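Local coordinates for protein 24-sterol C-methyltransferase (Haloferax volcanii, PDB 6F5Z) that probably transfers methyl groups from S-adenosylmethionine as a Rossmann-fold methyltransferase working in complex with its activator Trm112, at residues B[35-38]-B[39-42]; B[123-126]-B[127-130]; B[162-165]-B[166-169]; B[185-188]-B[189-192]. All blocks are in the same frame, centred on the assembly; numbering follows the deposited sequence.

Interaction 1 (B[35-38]-B[39-42]); sequences PVEE and GDTV
D40 turns its carboxylate back across a tight reversal of the chain and sets it against the backbone of E37. The reversal is a type II beta turn running from E37 to D40, closed by D40 N giving a hydrogen bond to E37 O at 3.0 Å. G39 takes the third position with a phi of 94°, where a CB would be jammed against the carbonyl of E38. The D40 side chain adds a second closure: E37 N points at D40 OD2 at 2.8 Å in an almost straight bond, coming from above the carboxylate plane and not in it. With CG beside its own backbone N (chi1 -81°), D40 brings the carboxylate back to E37 N. Its other oxygen is tied in by water, since one molecule donates both to D40 OD1 at 2.9 Å and to E38 O at 2.8 Å. The side chains of V36 and D40 run antiparallel past one another, V36 CG1 lying 4.1 Å from D40 OD2. E37 sends its own carboxylate away from D40, to salt bridges with R169 and R173 of the second subunit. The turn links helix 16-33 to strand 41-45; V36 packs on K60 of helix 51-60, P35 and D40 rest on H106 of strand 104-110, and T41 meets I8 of the Trm112 chain.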
# COMPACT_ATOMS: atom_id res chain seq x y z
N PRO B 35 4.75 5.77 -3.06
CA PRO B 35 6.19 5.59 -2.76
C PRO B 35 7.09 6.28 -3.78
O PRO B 35 7.97 5.67 -4.39
CB PRO B 35 6.32 4.06 -2.86
CG PRO B 35 5.39 3.71 -3.93
CD PRO B 35 4.17 4.59 -3.74
N VAL B 36 6.84 7.57 -3.97
CA VAL B 36 7.60 8.37 -4.92
C VAL B 36 9.00 8.62 -4.42
O VAL B 36 9.18 9.01 -3.26
CB VAL B 36 6.86 9.74 -5.08
CG1 VAL B 36 7.72 10.76 -5.84
CG2 VAL B 36 5.52 9.54 -5.76
N GLU B 37 9.97 8.54 -5.34
CA GLU B 37 11.36 8.92 -5.11
C GLU B 37 11.52 10.26 -5.82
O GLU B 37 10.89 10.50 -6.86
CB GLU B 37 12.35 7.92 -5.68
CG GLU B 37 12.31 6.56 -5.00
CD GLU B 37 12.57 6.56 -3.49
OE1 GLU B 37 13.14 7.54 -2.96
OE2 GLU B 37 12.13 5.59 -2.84
N GLU B 38 12.35 11.15 -5.26
CA GLU B 38 12.59 12.42 -5.92
C GLU B 38 13.03 12.17 -7.36
O GLU B 38 13.89 11.31 -7.63
CB GLU B 38 13.71 13.20 -5.20
CG GLU B 38 13.31 13.73 -3.83
CD GLU B 38 13.42 12.77 -2.66
OE1 GLU B 38 13.74 11.58 -2.87
OE2 GLU B 38 13.25 13.24 -1.51
N GLY B 39 12.42 12.95 -8.28
CA GLY B 39 12.75 12.82 -9.68
C GLY B 39 11.84 11.89 -10.48
O GLY B 39 11.95 11.80 -11.71
N ASP B 40 10.95 11.14 -9.80
CA ASP B 40 10.08 10.19 -10.52
C ASP B 40 9.14 10.81 -11.54
O ASP B 40 8.76 11.98 -11.40
CB ASP B 40 9.24 9.38 -9.54
CG ASP B 40 9.94 8.18 -8.89
OD1 ASP B 40 11.12 7.90 -9.27
OD2 ASP B 40 9.37 7.59 -7.94
N THR B 41 8.78 10.01 -12.55
CA THR B 41 7.84 10.42 -13.60
C THR B 41 6.47 9.86 -13.22
O THR B 41 6.35 8.66 -13.00
CB THR B 41 8.28 9.88 -14.95
OG1 THR B 41 9.48 10.53 -15.37
CG2 THR B 41 7.19 10.07 -16.04
N VAL B 42 5.46 10.73 -13.15
CA VAL B 42 4.11 10.32 -12.80
C VAL B 42 3.13 10.74 -13.89
O VAL B 42 3.19 11.88 -14.38
CB VAL B 42 3.70 10.91 -11.41
CG1 VAL B 42 2.23 10.58 -11.04
CG2 VAL B 42 4.65 10.40 -10.32
O HOH W 1 13.71 9.11 -9.29

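Interaction 2 (B[123-126]-B[127-130]); sequences LEEI and ARIL
E125 and R128, one turn apart on helix 119-129, lie side by side and join in a two-bonded salt bridge that packs on K15 of the Trm112 chain. The guanidinium is used side-on: R128 NE gives to E125 OE2 at 2.9 Å, while R128 NH2 gives to E125 OE1 at 3.0 Å. Both acceptors lie close to the guanidinium plane, but the carboxylate is turned against it by 31°. A bend in the arginine at chi3 (67°) swings the group round to its partner. E125 OE1 also accepts from L97 N, so this oxygen has two donors, and R128 NH1 makes a salt bridge with D101 and a hydrogen bond to F99 O. The three guanidinium nitrogens thus all have acceptors, and the arginine's charge is probably shared between D101 and E125. I129 CG2 lies over one face of the group, toward its rim, 3.3 Å above the plane. In the backbone, the carbonyls of L123, E124, E125 and I126 each accept from the amide four residues on; the last, L130 N to I126 O at 3.0 Å, comes as the chain leaves helical geometry. I126 CG2 packs on L130 CD1 at 3.8 Å. L123 and I126 rest on F136 of strand 134-140, I129 and L130 on V107 of strand 104-110, and L123 also reaches A171 and F172 of helix 165-174.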
# COMPACT_ATOMS: atom_id res chain seq x y z
N LEU B 123 -6.66 -0.88 -17.56
CA LEU B 123 -5.71 -1.47 -16.61
C LEU B 123 -4.51 -2.12 -17.30
O LEU B 123 -3.39 -2.04 -16.82
CB LEU B 123 -6.41 -2.48 -15.70
CG LEU B 123 -7.39 -1.87 -14.72
CD1 LEU B 123 -8.27 -2.93 -14.07
CD2 LEU B 123 -6.67 -1.03 -13.64
N GLU B 124 -4.74 -2.80 -18.43
CA GLU B 124 -3.66 -3.41 -19.20
C GLU B 124 -2.71 -2.32 -19.76
O GLU B 124 -1.49 -2.49 -19.72
CB GLU B 124 -4.25 -4.23 -20.35
CG GLU B 124 -4.97 -5.47 -19.86
CD GLU B 124 -5.98 -6.06 -20.83
OE1 GLU B 124 -6.03 -5.61 -22.00
OE2 GLU B 124 -6.78 -6.92 -20.39
N GLU B 125 -3.29 -1.17 -20.18
CA GLU B 125 -2.50 -0.03 -20.67
C GLU B 125 -1.65 0.57 -19.55
O GLU B 125 -0.51 0.98 -19.78
CB GLU B 125 -3.42 1.03 -21.24
CG GLU B 125 -3.84 0.78 -22.68
CD GLU B 125 -2.66 0.93 -23.62
OE1 GLU B 125 -2.32 2.08 -23.98
OE2 GLU B 125 -2.05 -0.11 -23.97
N ILE B 126 -2.21 0.62 -18.34
CA ILE B 126 -1.45 1.14 -17.18
C ILE B 126 -0.30 0.19 -16.85
O ILE B 126 0.85 0.61 -16.63
CB ILE B 126 -2.42 1.35 -15.99
CG1 ILE B 126 -3.34 2.55 -16.28
CG2 ILE B 126 -1.66 1.59 -14.68
CD1 ILE B 126 -4.55 2.65 -15.36
N ALA B 127 -0.58 -1.12 -16.83
CA ALA B 127 0.49 -2.09 -16.57
C ALA B 127 1.57 -1.99 -17.66
O ALA B 127 2.74 -2.15 -17.36
CB ALA B 127 -0.10 -3.50 -16.55
N ARG B 128 1.16 -1.70 -18.90
CA ARG B 128 2.11 -1.56 -20.01
C ARG B 128 3.04 -0.37 -19.81
O ARG B 128 4.27 -0.53 -19.91
CB ARG B 128 1.35 -1.41 -21.34
CG ARG B 128 2.29 -1.25 -22.53
CD ARG B 128 1.53 -1.07 -23.84
NE ARG B 128 0.80 0.20 -23.92
CZ ARG B 128 1.36 1.38 -24.10
NH1 ARG B 128 2.68 1.49 -24.27
NH2 ARG B 128 0.61 2.48 -24.13
N ILE B 129 2.47 0.84 -19.54
CA ILE B 129 3.32 2.03 -19.43
C ILE B 129 4.18 2.08 -18.14
O ILE B 129 5.23 2.72 -18.13
CB ILE B 129 2.55 3.33 -19.62
CG1 ILE B 129 1.59 3.59 -18.41
CG2 ILE B 129 1.79 3.31 -20.98
CD1 ILE B 129 0.95 4.99 -18.49
N LEU B 130 3.71 1.43 -17.08
CA LEU B 130 4.48 1.42 -15.86
C LEU B 130 5.75 0.62 -16.01
O LEU B 130 5.73 -0.49 -16.50
CB LEU B 130 3.64 0.76 -14.74
CG LEU B 130 2.64 1.67 -14.06
CD1 LEU B 130 1.73 0.85 -13.12
CD2 LEU B 130 3.33 2.84 -13.35

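Interaction 3 (B[162-165]-B[166-169]); sequences RWSH and AEYR
S164 and E167 form a capping box at the start of helix 165-174, each side chain meeting the other residue's backbone amide. S164 OG takes the N-cap role and accepts from E167 N at 3.0 Å; its chi1 of 62° sets the oxygen between the backbone N and the carbonyl carbon, facing the first turn. In return S164 N gives to E167 OE1 at 2.8 Å, the carboxylate using its anti lone pair. The glutamate chain runs extended beyond CG to get there, and its CB packs on W163 CB at 3.7 Å on the way. The backbone carries on the helix from the cap itself, with Y168 N bonded to S164 O and R169 N to H165 O. Beside the box stands an aromatic pair: the indole of W163 points its edge at the face of Y168 in a T-shaped stack, the ring planes 79° apart and W163 CE3 3.7 Å above the middle of the tyrosine ring. W163 CB touches Y168 CE2 at 3.5 Å, and a water accepts from both W163 N and Y168 OH, bridging the loop to the tyrosine. R169 NH1 bonds to Q182, and R169 NE makes a salt bridge with E37 of the second subunit. The helix packs on the sheet through Y168, which meets C138 and V140 of strand 134-140, L219 and T221 of strand 218-224, and Q182 of strand 178-185.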
# COMPACT_ATOMS: atom_id res chain seq x y z
N ARG B 162 -19.28 0.17 -12.34
CA ARG B 162 -19.53 0.13 -10.91
C ARG B 162 -19.01 -1.19 -10.38
O ARG B 162 -19.63 -2.23 -10.59
CB ARG B 162 -21.03 0.29 -10.61
CG ARG B 162 -21.26 0.75 -9.17
CD ARG B 162 -22.72 1.11 -8.96
NE ARG B 162 -23.47 -0.08 -8.55
CZ ARG B 162 -24.79 -0.22 -8.66
NH1 ARG B 162 -25.38 -1.31 -8.22
NH2 ARG B 162 -25.52 0.73 -9.25
N TRP B 163 -17.83 -1.17 -9.78
CA TRP B 163 -17.24 -2.39 -9.27
C TRP B 163 -17.21 -2.38 -7.77
O TRP B 163 -17.07 -1.31 -7.16
CB TRP B 163 -15.79 -2.55 -9.74
CG TRP B 163 -15.61 -3.04 -11.15
CD1 TRP B 163 -16.54 -3.63 -11.97
CD2 TRP B 163 -14.40 -2.94 -11.91
NE1 TRP B 163 -15.98 -3.90 -13.20
CE2 TRP B 163 -14.65 -3.50 -13.19
CE3 TRP B 163 -13.13 -2.41 -11.65
CZ2 TRP B 163 -13.66 -3.54 -14.19
CZ3 TRP B 163 -12.15 -2.48 -12.62
CH2 TRP B 163 -12.42 -3.03 -13.88
N SER B 164 -17.26 -3.58 -7.17
CA SER B 164 -17.06 -3.69 -5.71
C SER B 164 -15.55 -3.64 -5.36
O SER B 164 -14.70 -3.73 -6.25
CB SER B 164 -17.59 -5.03 -5.21
OG SER B 164 -16.83 -6.04 -5.85
N HIS B 165 -15.21 -3.59 -4.07
CA HIS B 165 -13.80 -3.65 -3.66
C HIS B 165 -13.18 -4.93 -4.28
O HIS B 165 -12.09 -4.89 -4.86
CB HIS B 165 -13.70 -3.77 -2.13
CG HIS B 165 -13.97 -2.52 -1.36
ND1 HIS B 165 -13.24 -2.23 -0.21
CD2 HIS B 165 -14.83 -1.51 -1.60
CE1 HIS B 165 -13.74 -1.08 0.26
NE2 HIS B 165 -14.72 -0.62 -0.52
N ALA B 166 -13.89 -6.08 -4.15
CA ALA B 166 -13.36 -7.35 -4.69
C ALA B 166 -13.17 -7.31 -6.19
O ALA B 166 -12.17 -7.82 -6.72
CB ALA B 166 -14.25 -8.52 -4.27
N GLU B 167 -14.12 -6.71 -6.90
CA GLU B 167 -13.98 -6.62 -8.36
C GLU B 167 -12.78 -5.78 -8.79
O GLU B 167 -12.14 -6.08 -9.81
CB GLU B 167 -15.26 -6.09 -8.99
CG GLU B 167 -16.34 -7.18 -9.05
CD GLU B 167 -17.73 -6.68 -9.37
OE1 GLU B 167 -18.09 -5.55 -8.97
OE2 GLU B 167 -18.50 -7.47 -9.98
N TYR B 168 -12.45 -4.70 -8.03
CA TYR B 168 -11.26 -3.91 -8.36
C TYR B 168 -10.01 -4.79 -8.13
O TYR B 168 -9.13 -4.79 -8.98
CB TYR B 168 -11.15 -2.69 -7.43
CG TYR B 168 -11.81 -1.47 -8.04
CD1 TYR B 168 -11.12 -0.66 -8.95
CD2 TYR B 168 -13.14 -1.14 -7.75
CE1 TYR B 168 -11.73 0.43 -9.56
CE2 TYR B 168 -13.75 -0.02 -8.33
CZ TYR B 168 -13.06 0.73 -9.27
OH TYR B 168 -13.65 1.79 -9.90
N ARG B 169 -9.97 -5.59 -7.06
CA ARG B 169 -8.78 -6.43 -6.84
C ARG B 169 -8.65 -7.47 -7.95
O ARG B 169 -7.55 -7.69 -8.47
CB ARG B 169 -8.82 -7.12 -5.46
CG ARG B 169 -8.92 -6.14 -4.29
CD ARG B 169 -8.57 -6.75 -2.92
NE ARG B 169 -9.35 -7.96 -2.62
CZ ARG B 169 -10.58 -7.94 -2.09
NH1 ARG B 169 -11.20 -6.78 -1.88
NH2 ARG B 169 -11.20 -9.07 -1.80
O HOH W 2 -16.45 1.57 -9.81

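Interaction 4 (B[185-188]-B[189-192]); sequences IADL and DIDI
D187 OD1 is gripped by two backbone amides, those of D189 and I190, each 3.0 Å away. The bond from D189 N, two residues on, makes this an Asx turn, here in the loop that leaves strand 178-185 for helix 206-216. The two donors reach the oxygen differently. D189 N comes nearly along the CG-OD1 axis of the D187 carboxylate, but the hydrogen bond is bent, 133° at the hydrogen. That from I190 N is much straighter at 161°, though its donor stands above the carboxylate plane. The aspartate reaches forward over the turn because its CG lies anti to the backbone N (chi1 178°), beside the carbonyl carbon from which the next residues lead off. The I190 side chain runs roughly perpendicular to it and lays its methyl CG2 against the same group, 3.6 Å from D187 OD1. The other oxygen, D187 OD2, is hydrogen-bonded to H25 ND1 on helix 16-33, so the carboxylate joins the loop to that helix as well as ordering the turn. D189 could be expected to repel it, with D187 OD1 and D189 OD2 4.6 Å apart, but D189 OD2 forms a salt bridge with K28 of the same helix, which probably offsets the like charges. R214 of helix 206-216 bonds to the carbonyls of D187 and I190 from its NH1. One water bridges the turn, accepting from L188 N at 3.0 Å and donating to D189 OD2 at 2.7 Å.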
# COMPACT_ATOMS: atom_id res chain seq x y z
N ILE B 185 -10.79 5.54 2.59
CA ILE B 185 -10.24 6.77 3.16
C ILE B 185 -11.43 7.68 3.46
O ILE B 185 -12.14 8.11 2.55
CB ILE B 185 -9.27 7.44 2.16
CG1 ILE B 185 -8.09 6.45 1.87
CG2 ILE B 185 -8.71 8.75 2.77
CD1 ILE B 185 -7.09 7.00 0.85
N ALA B 186 -11.64 7.94 4.77
CA ALA B 186 -12.78 8.75 5.16
C ALA B 186 -12.58 10.21 4.78
O ALA B 186 -11.43 10.72 4.77
CB ALA B 186 -12.98 8.66 6.66
N ASP B 187 -13.72 10.91 4.50
CA ASP B 187 -13.71 12.35 4.28
C ASP B 187 -14.17 12.91 5.62
O ASP B 187 -15.36 12.82 5.98
CB ASP B 187 -14.65 12.76 3.14
CG ASP B 187 -14.69 14.26 2.94
OD1 ASP B 187 -14.31 15.00 3.88
OD2 ASP B 187 -15.06 14.71 1.84
N LEU B 188 -13.21 13.47 6.36
CA LEU B 188 -13.49 14.03 7.70
C LEU B 188 -13.72 15.53 7.63
O LEU B 188 -14.07 16.14 8.65
CB LEU B 188 -12.29 13.77 8.62
CG LEU B 188 -11.93 12.31 8.92
CD1 LEU B 188 -10.81 12.23 9.95
CD2 LEU B 188 -13.13 11.49 9.35
N ASP B 189 -13.47 16.14 6.48
CA ASP B 189 -13.56 17.59 6.33
C ASP B 189 -14.92 18.09 6.00
O ASP B 189 -15.27 19.21 6.38
CB ASP B 189 -12.57 18.09 5.28
CG ASP B 189 -11.15 17.88 5.75
OD1 ASP B 189 -10.81 18.39 6.83
OD2 ASP B 189 -10.42 17.11 5.08
N ILE B 190 -15.69 17.33 5.23
CA ILE B 190 -17.02 17.81 4.85
C ILE B 190 -17.89 17.97 6.09
O ILE B 190 -17.93 17.09 6.96
CB ILE B 190 -17.67 16.91 3.75
CG1 ILE B 190 -18.95 17.58 3.21
CG2 ILE B 190 -17.90 15.48 4.25
CD1 ILE B 190 -19.53 16.95 1.91
N ASP B 191 -18.56 19.13 6.19
CA ASP B 191 -19.41 19.43 7.34
C ASP B 191 -20.70 18.60 7.27
O ASP B 191 -21.30 18.47 6.20
CB ASP B 191 -19.78 20.93 7.35
CG ASP B 191 -20.68 21.36 8.50
OD1 ASP B 191 -20.26 21.23 9.67
OD2 ASP B 191 -21.81 21.82 8.22
N ILE B 192 -21.07 18.01 8.38
CA ILE B 192 -22.31 17.23 8.47
C ILE B 192 -23.21 18.00 9.45
O ILE B 192 -22.90 18.06 10.63
CB ILE B 192 -22.09 15.76 8.87
CG1 ILE B 192 -21.23 15.08 7.75
CG2 ILE B 192 -23.46 15.03 9.02
CD1 ILE B 192 -20.91 13.67 8.03
O HOH W 3 -10.68 14.42 5.13

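How the interactions relate
All four contacts are local, and follow one another along the chain. Interactions 2 and 3 are the pair that touch: L123 CD1 packs on W163 CH2 at 4.2 Å, bringing helix 119-129 against the capped start of helix 165-174. Interactions 1 and 3 are about 17 Å apart at their nearest atoms within the chain, but meet across the interface between the two copies of this protein, where E37 of one subunit pairs with R169 of the other. Interaction 4 lies beyond the chain's centre from interaction 2, their centres 32 Å apart. Interactions 2, 3 and 4 keep some distance from the bound S-adenosyl-L-homocysteine: the side chains of I126, Y168 and D187 stand about 11, 12 and 12 Å from it.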